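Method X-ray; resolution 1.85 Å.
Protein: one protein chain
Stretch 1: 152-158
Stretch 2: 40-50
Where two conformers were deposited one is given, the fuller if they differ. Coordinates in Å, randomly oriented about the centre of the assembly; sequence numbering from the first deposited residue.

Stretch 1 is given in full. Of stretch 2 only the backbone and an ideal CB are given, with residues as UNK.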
ATOM      1  N   ASP A 152     -30.840  -2.680 -13.083  1.00 82.35           N
ATOM      2  CA  ASP A 152     -31.343  -3.956 -13.527  1.00 81.64           C
ATOM      3  C   ASP A 152     -30.252  -5.006 -13.739  1.00 77.58           C
ATOM      4  O   ASP A 152     -30.118  -5.921 -12.956  1.00 80.56           O
ATOM      5  CB  ASP A 152     -32.214  -3.785 -14.785  1.00 20.00           C
ATOM      6  CG  ASP A 152     -31.592  -2.870 -15.823  1.00 20.00           C
ATOM      7  OD1 ASP A 152     -30.492  -2.345 -15.578  1.00 20.00           O
ATOM      8  OD2 ASP A 152     -32.207  -2.684 -16.900  1.00 20.00           O
ATOM      9  N   SER A 153     -29.494  -4.870 -14.818  1.00 69.18           N
ATOM     10  CA  SER A 153     -28.699  -5.964 -15.355  1.00 63.12           C
ATOM     11  C   SER A 153     -27.568  -6.446 -14.456  1.00 61.84           C
ATOM     12  O   SER A 153     -26.819  -7.310 -14.847  1.00 60.18           O
ATOM     13  CB  SER A 153     -28.125  -5.583 -16.719  1.00 58.64           C
ATOM     14  OG  SER A 153     -27.109  -4.644 -16.593  1.00 54.46           O
ATOM     15  N   ALA A 154     -27.443  -5.864 -13.277  1.00 61.89           N
ATOM     16  CA  ALA A 154     -26.442  -6.271 -12.342  1.00 64.43           C
ATOM     17  C   ALA A 154     -27.031  -7.295 -11.401  1.00 65.48           C
ATOM     18  O   ALA A 154     -26.358  -8.181 -10.959  1.00 65.63           O
ATOM     19  CB  ALA A 154     -25.909  -5.079 -11.538  1.00 43.91           C
ATOM     20  N   THR A 155     -28.287  -7.121 -11.074  1.00 67.49           N
ATOM     21  CA  THR A 155     -28.959  -7.924 -10.044  1.00 69.60           C
ATOM     22  C   THR A 155     -28.679  -9.410 -10.214  1.00 68.56           C
ATOM     23  O   THR A 155     -28.243 -10.079  -9.278  1.00 69.72           O
ATOM     24  CB  THR A 155     -30.484  -7.717 -10.049  1.00 72.30           C
ATOM     25  OG1 THR A 155     -30.779  -6.318  -9.919  1.00 73.15           O
ATOM     26  CG2 THR A 155     -31.120  -8.485  -8.897  1.00 73.61           C
ATOM     27  N   GLU A 156     -28.958  -9.879 -11.432  1.00 68.12           N
ATOM     28  CA  GLU A 156     -28.700 -11.234 -11.926  1.00 63.70           C
ATOM     29  C   GLU A 156     -27.284 -11.768 -11.659  1.00 53.48           C
ATOM     30  O   GLU A 156     -27.103 -12.945 -11.376  1.00 52.25           O
ATOM     31  CB  GLU A 156     -28.956 -11.247 -13.439  1.00 69.96           C
ATOM     32  CG  GLU A 156     -29.220 -12.606 -14.038  1.00 75.97           C
ATOM     33  CD  GLU A 156     -29.434 -12.540 -15.537  1.00 79.81           C
ATOM     34  OE1 GLU A 156     -29.178 -11.466 -16.134  1.00 79.92           O
ATOM     35  OE2 GLU A 156     -29.866 -13.567 -16.109  1.00 81.80           O
ATOM     36  N   LEU A 157     -26.296 -10.887 -11.786  1.00 43.15           N
ATOM     37  CA  LEU A 157     -24.883 -11.227 -11.698  1.00 37.37           C
ATOM     38  C   LEU A 157     -24.503 -11.946 -10.425  1.00 30.37           C
ATOM     39  O   LEU A 157     -24.816 -11.469  -9.328  1.00 29.08           O
ATOM     40  CB  LEU A 157     -24.055  -9.950 -11.777  1.00 41.71           C
ATOM     41  CG  LEU A 157     -24.075  -9.290 -13.140  1.00 45.88           C
ATOM     42  CD1 LEU A 157     -23.212  -8.078 -13.090  1.00 46.56           C
ATOM     43  CD2 LEU A 157     -23.604 -10.269 -14.183  1.00 47.53           C
ATOM     44  N   VAL A 158     -23.771 -13.043 -10.566  1.00 26.24           N
ATOM     45  CA  VAL A 158     -23.235 -13.741  -9.404  1.00 25.02           C
ATOM     46  C   VAL A 158     -21.709 -13.559  -9.369  1.00 22.54           C
ATOM     47  O   VAL A 158     -21.032 -13.830 -10.374  1.00 22.58           O
ATOM     48  CB  VAL A 158     -23.567 -15.252  -9.463  1.00 25.93           C
ATOM     49  CG1 VAL A 158     -22.918 -15.991  -8.321  1.00 27.29           C
ATOM     50  CG2 VAL A 158     -25.084 -15.438  -9.403  1.00 29.23           C
ATOM     51  N   UNK A  40     -23.144   1.875  -6.885  1.00 14.25           N
ATOM     52  CA  UNK A  40     -22.280   0.828  -7.463  1.00 15.93           C
ATOM     53  C   UNK A  40     -23.129  -0.138  -8.316  1.00 16.09           C
ATOM     54  O   UNK A  40     -22.770  -0.444  -9.457  1.00 15.98           O
ATOM     55  CB  UNK A  40     -21.547   0.063  -6.359  1.00 15.93           C
ATOM     56  N   UNK A  41     -24.263  -0.586  -7.792  1.00 15.70           N
ATOM     57  CA  UNK A  41     -25.099  -1.551  -8.530  1.00 17.22           C
ATOM     58  C   UNK A  41     -25.539  -0.941  -9.861  1.00 17.99           C
ATOM     59  O   UNK A  41     -25.592  -1.610 -10.910  1.00 16.72           O
ATOM     60  CB  UNK A  41     -26.320  -1.961  -7.703  1.00 17.22           C
ATOM     61  N   UNK A  42     -25.934   0.328  -9.800  1.00 17.45           N
ATOM     62  CA  UNK A  42     -26.441   0.978 -11.018  1.00 17.35           C
ATOM     63  C   UNK A  42     -25.345   1.210 -12.049  1.00 17.59           C
ATOM     64  O   UNK A  42     -25.543   1.014 -13.276  1.00 14.81           O
ATOM     65  CB  UNK A  42     -27.100   2.313 -10.666  1.00 17.35           C
ATOM     66  N   UNK A  43     -24.175   1.612 -11.555  1.00 16.47           N
ATOM     67  CA  UNK A  43     -23.055   1.772 -12.454  1.00 18.00           C
ATOM     68  C   UNK A  43     -22.638   0.432 -13.077  1.00 17.75           C
ATOM     69  O   UNK A  43     -22.258   0.392 -14.249  1.00 18.13           O
ATOM     70  CB  UNK A  43     -21.877   2.403 -11.710  1.00 18.00           C
ATOM     71  N   UNK A  44     -22.666  -0.650 -12.305  1.00 16.99           N
ATOM     72  CA  UNK A  44     -22.284  -1.967 -12.814  1.00 14.77           C
ATOM     73  C   UNK A  44     -23.286  -2.358 -13.904  1.00 17.85           C
ATOM     74  O   UNK A  44     -22.920  -2.918 -14.932  1.00 18.19           O
ATOM     75  CB  UNK A  44     -22.247  -3.009 -11.695  1.00 14.77           C
ATOM     76  N   UNK A  45     -24.552  -2.044 -13.657  1.00 18.27           N
ATOM     77  CA  UNK A  45     -25.582  -2.327 -14.656  0.53 19.13           C
ATOM     78  C   UNK A  45     -25.308  -1.602 -15.962  1.00 19.49           C
ATOM     79  O   UNK A  45     -25.487  -2.190 -17.054  1.00 22.58           O
ATOM     80  CB  UNK A  45     -26.962  -1.934 -14.124  0.53 19.13           C
ATOM     81  N   UNK A  46     -24.881  -0.335 -15.860  1.00 20.06           N
ATOM     82  CA  UNK A  46     -24.549   0.386 -17.069  1.00 19.24           C
ATOM     83  C   UNK A  46     -23.315  -0.220 -17.766  1.00 18.72           C
ATOM     84  O   UNK A  46     -23.260  -0.283 -19.006  1.00 20.73           O
ATOM     85  CB  UNK A  46     -24.307   1.861 -16.742  1.00 19.24           C
ATOM     86  N   UNK A  47     -22.308  -0.608 -16.994  1.00 17.26           N
ATOM     87  CA  UNK A  47     -21.123  -1.246 -17.624  1.00 18.26           C
ATOM     88  C   UNK A  47     -21.522  -2.501 -18.425  1.00 20.07           C
ATOM     89  O   UNK A  47     -21.045  -2.716 -19.553  1.00 22.15           O
ATOM     90  CB  UNK A  47     -20.093  -1.621 -16.557  1.00 18.26           C
ATOM     91  N   UNK A  48     -22.378  -3.336 -17.838  1.00 20.90           N
ATOM     92  CA  UNK A  48     -22.765  -4.561 -18.525  1.00 22.08           C
ATOM     93  C   UNK A  48     -23.676  -4.269 -19.732  1.00 23.93           C
ATOM     94  O   UNK A  48     -23.429  -4.767 -20.821  1.00 25.81           O
ATOM     95  CB  UNK A  48     -23.469  -5.505 -17.549  1.00 22.08           C
ATOM     96  N   UNK A  49     -24.720  -3.469 -19.538  1.00 22.30           N
ATOM     97  CA  UNK A  49     -25.738  -3.258 -20.582  1.00 26.68           C
ATOM     98  C   UNK A  49     -25.297  -2.321 -21.686  1.00 28.88           C
ATOM     99  O   UNK A  49     -25.705  -2.475 -22.823  1.00 30.94           O
ATOM    100  CB  UNK A  49     -27.020  -2.708 -19.953  1.00 26.68           C
ATOM    101  N   UNK A  50     -24.527  -1.305 -21.335  1.00 27.37           N
ATOM    102  CA  UNK A  50     -24.255  -0.226 -22.276  1.00 28.94           C
ATOM    103  C   UNK A  50     -22.805  -0.131 -22.710  1.00 31.07           C
ATOM    104  O   UNK A  50     -22.512   0.414 -23.788  1.00 31.09           O
ATOM    105  CB  UNK A  50     -24.678   1.108 -21.658  1.00 28.94           C
TER

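Stretch 2 is a helix with helical angles along its length, so no position needs glycine; the amides of 44 to 50 donate within the helix, which disfavours proline there. The choice at the positions that face stretch 1 can be read against what Ser153, Ala154 and their neighbours offer. Ala154 CA and the CA of position 45 are 4.7 Å apart, an approach that leaves little room between the backbones.

Position 40 has nothing of stretch 1 within 5.5 Å of its ideal CB, and stretch 1 sets no preference; it is Ile40.

At position 41 the CA-to-CB bond points sideways, with the ideal CB 5.0 Å from Ala154 CB. A small residue would fit, as would a longer one able to bend back along the methyl. The deposited residue is Glu41, with chi1 and chi2 both m; this fold brings OE1 to 3.6 Å from Ala154 CB, and its carboxylate is hydrogen-bonded elsewhere in the structure.

Positions 42 and 43 point away and are unconstrained by stretch 1; they are Arg42 and Ala43.

Position 44 points toward stretch 1, its ideal CB 4.2 Å from Ala154 CB and 5.3 Å from Leu157 CD1. These neighbours are apolar, so a small apolar side chain suits best. Ala44 is found, its CB making a methyl-to-methyl contact with Ala154 CB at 4.2 Å.

Position 45 points sideways, and the backbones approach most closely here; its ideal CB lies 3.7 Å from Ser153 OG, 3.8 Å from Asp152 OD1 and 4.0 Å from Ala154 N, and the backbone amides of stretch 1 lie nearby. Alanine or cysteine would fit as merely small residues, but a short side chain with an acceptor could also use these amides, and serine is a natural candidate. The residue is Ser45, with chi1 in m. Its OG accepts weak hydrogen bonds from Ala154 N at 2.9 Å and from Asp152 N at 3.4 Å, and gives another weak one to Glu41 O at 3.3 Å, thus linking the turn of stretch 1 to the helix backbone.

Positions 46 and 47 have no contact with stretch 1, 46 pointing away and 47 sideways. Arg46 instead reaches along its own helix to position 50; position 47 is Leu47.

Position 48 points toward stretch 1, its ideal CB 3.9 Å from Ser153 OG and 5.2 Å from Leu157 CD1. An apolar side chain of moderate size, such as valine or isoleucine, could meet the leucine methyl. It is Val48, chi1 t, with CG2 4.0 Å from Leu157 CD1.

Position 49 also points toward stretch 1, with its ideal CB 3.9 Å from Ser153 OG. A small polar group would suit that hydroxyl, as in serine, threonine or asparagine, although alanine could be accommodated. Ser49 OG and Ser153 OG share a hydrogen bond of 2.8 Å, in which either could be the donor.

Position 50 is out of reach of stretch 1. It is Asp50, whose OD2 is 2.4 Å from Arg46 NH1, a very short salt bridge.

Stretch 2 (40-50) IERAASRLVSD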
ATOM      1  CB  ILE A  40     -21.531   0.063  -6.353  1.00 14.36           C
ATOM      2  CG1 ILE A  40     -20.494   0.953  -5.645  1.00 13.97           C
ATOM      3  CG2 ILE A  40     -20.828  -1.192  -6.931  1.00 13.55           C
ATOM      4  CD1 ILE A  40     -20.096   0.381  -4.243  1.00 15.44           C
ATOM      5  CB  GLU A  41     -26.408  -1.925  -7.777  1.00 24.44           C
ATOM      6  CG  GLU A  41     -26.268  -2.852  -6.624  1.00 28.53           C
ATOM      7  CD  GLU A  41     -25.765  -4.248  -7.053  1.00 28.76           C
ATOM      8  OE1 GLU A  41     -26.372  -4.903  -7.925  1.00 31.61           O
ATOM      9  OE2 GLU A  41     -24.731  -4.636  -6.488  1.00 29.05           O
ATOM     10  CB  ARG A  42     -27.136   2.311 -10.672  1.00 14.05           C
ATOM     11  CG  ARG A  42     -28.413   1.989  -9.871  1.00 17.31           C
ATOM     12  CD  ARG A  42     -29.014   3.280  -9.198  1.00 24.53           C
ATOM     13  NE  ARG A  42     -29.959   2.987  -8.097  1.00 24.66           N
ATOM     14  CZ  ARG A  42     -30.387   3.917  -7.238  1.00 26.90           C
ATOM     15  NH1 ARG A  42     -29.949   5.167  -7.383  1.00 25.79           N
ATOM     16  NH2 ARG A  42     -31.229   3.627  -6.233  1.00 25.46           N
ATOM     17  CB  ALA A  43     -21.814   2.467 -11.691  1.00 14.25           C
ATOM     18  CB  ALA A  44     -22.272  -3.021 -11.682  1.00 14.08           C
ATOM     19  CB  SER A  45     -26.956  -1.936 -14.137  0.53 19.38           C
ATOM     20  OG  SER A  45     -27.418  -2.952 -13.278  0.53 19.91           O
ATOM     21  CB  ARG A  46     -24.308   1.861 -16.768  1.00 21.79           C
ATOM     22  CG  ARG A  46     -25.578   2.530 -16.274  1.00 27.97           C
ATOM     23  CD  ARG A  46     -26.337   3.140 -17.420  1.00 34.21           C
ATOM     24  NE  ARG A  46     -25.729   4.425 -17.794  1.00 37.21           N
ATOM     25  CZ  ARG A  46     -25.476   4.817 -19.043  1.00 38.36           C
ATOM     26  NH1 ARG A  46     -25.794   4.033 -20.066  1.00 40.52           N
ATOM     27  NH2 ARG A  46     -24.926   6.014 -19.270  1.00 36.72           N
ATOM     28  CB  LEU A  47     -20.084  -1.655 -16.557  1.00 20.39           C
ATOM     29  CG  LEU A  47     -19.396  -0.493 -15.836  1.00 21.61           C
ATOM     30  CD1 LEU A  47     -18.426  -1.040 -14.752  1.00 19.95           C
ATOM     31  CD2 LEU A  47     -18.608   0.318 -16.882  1.00 22.36           C
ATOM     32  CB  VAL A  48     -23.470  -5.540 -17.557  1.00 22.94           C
ATOM     33  CG1 VAL A  48     -23.946  -6.798 -18.278  1.00 23.73           C
ATOM     34  CG2 VAL A  48     -22.526  -5.934 -16.434  1.00 21.50           C
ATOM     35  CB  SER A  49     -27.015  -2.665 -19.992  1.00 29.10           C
ATOM     36  OG  SER A  49     -27.611  -3.582 -19.083  1.00 31.66           O
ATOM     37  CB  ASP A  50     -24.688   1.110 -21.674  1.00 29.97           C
ATOM     38  CG  ASP A  50     -26.198   1.144 -21.355  1.00 35.39           C
ATOM     39  OD1 ASP A  50     -26.995   0.566 -22.138  1.00 37.91           O
ATOM     40  OD2 ASP A  50     -26.599   1.744 -20.337  1.00 36.76           O
TER
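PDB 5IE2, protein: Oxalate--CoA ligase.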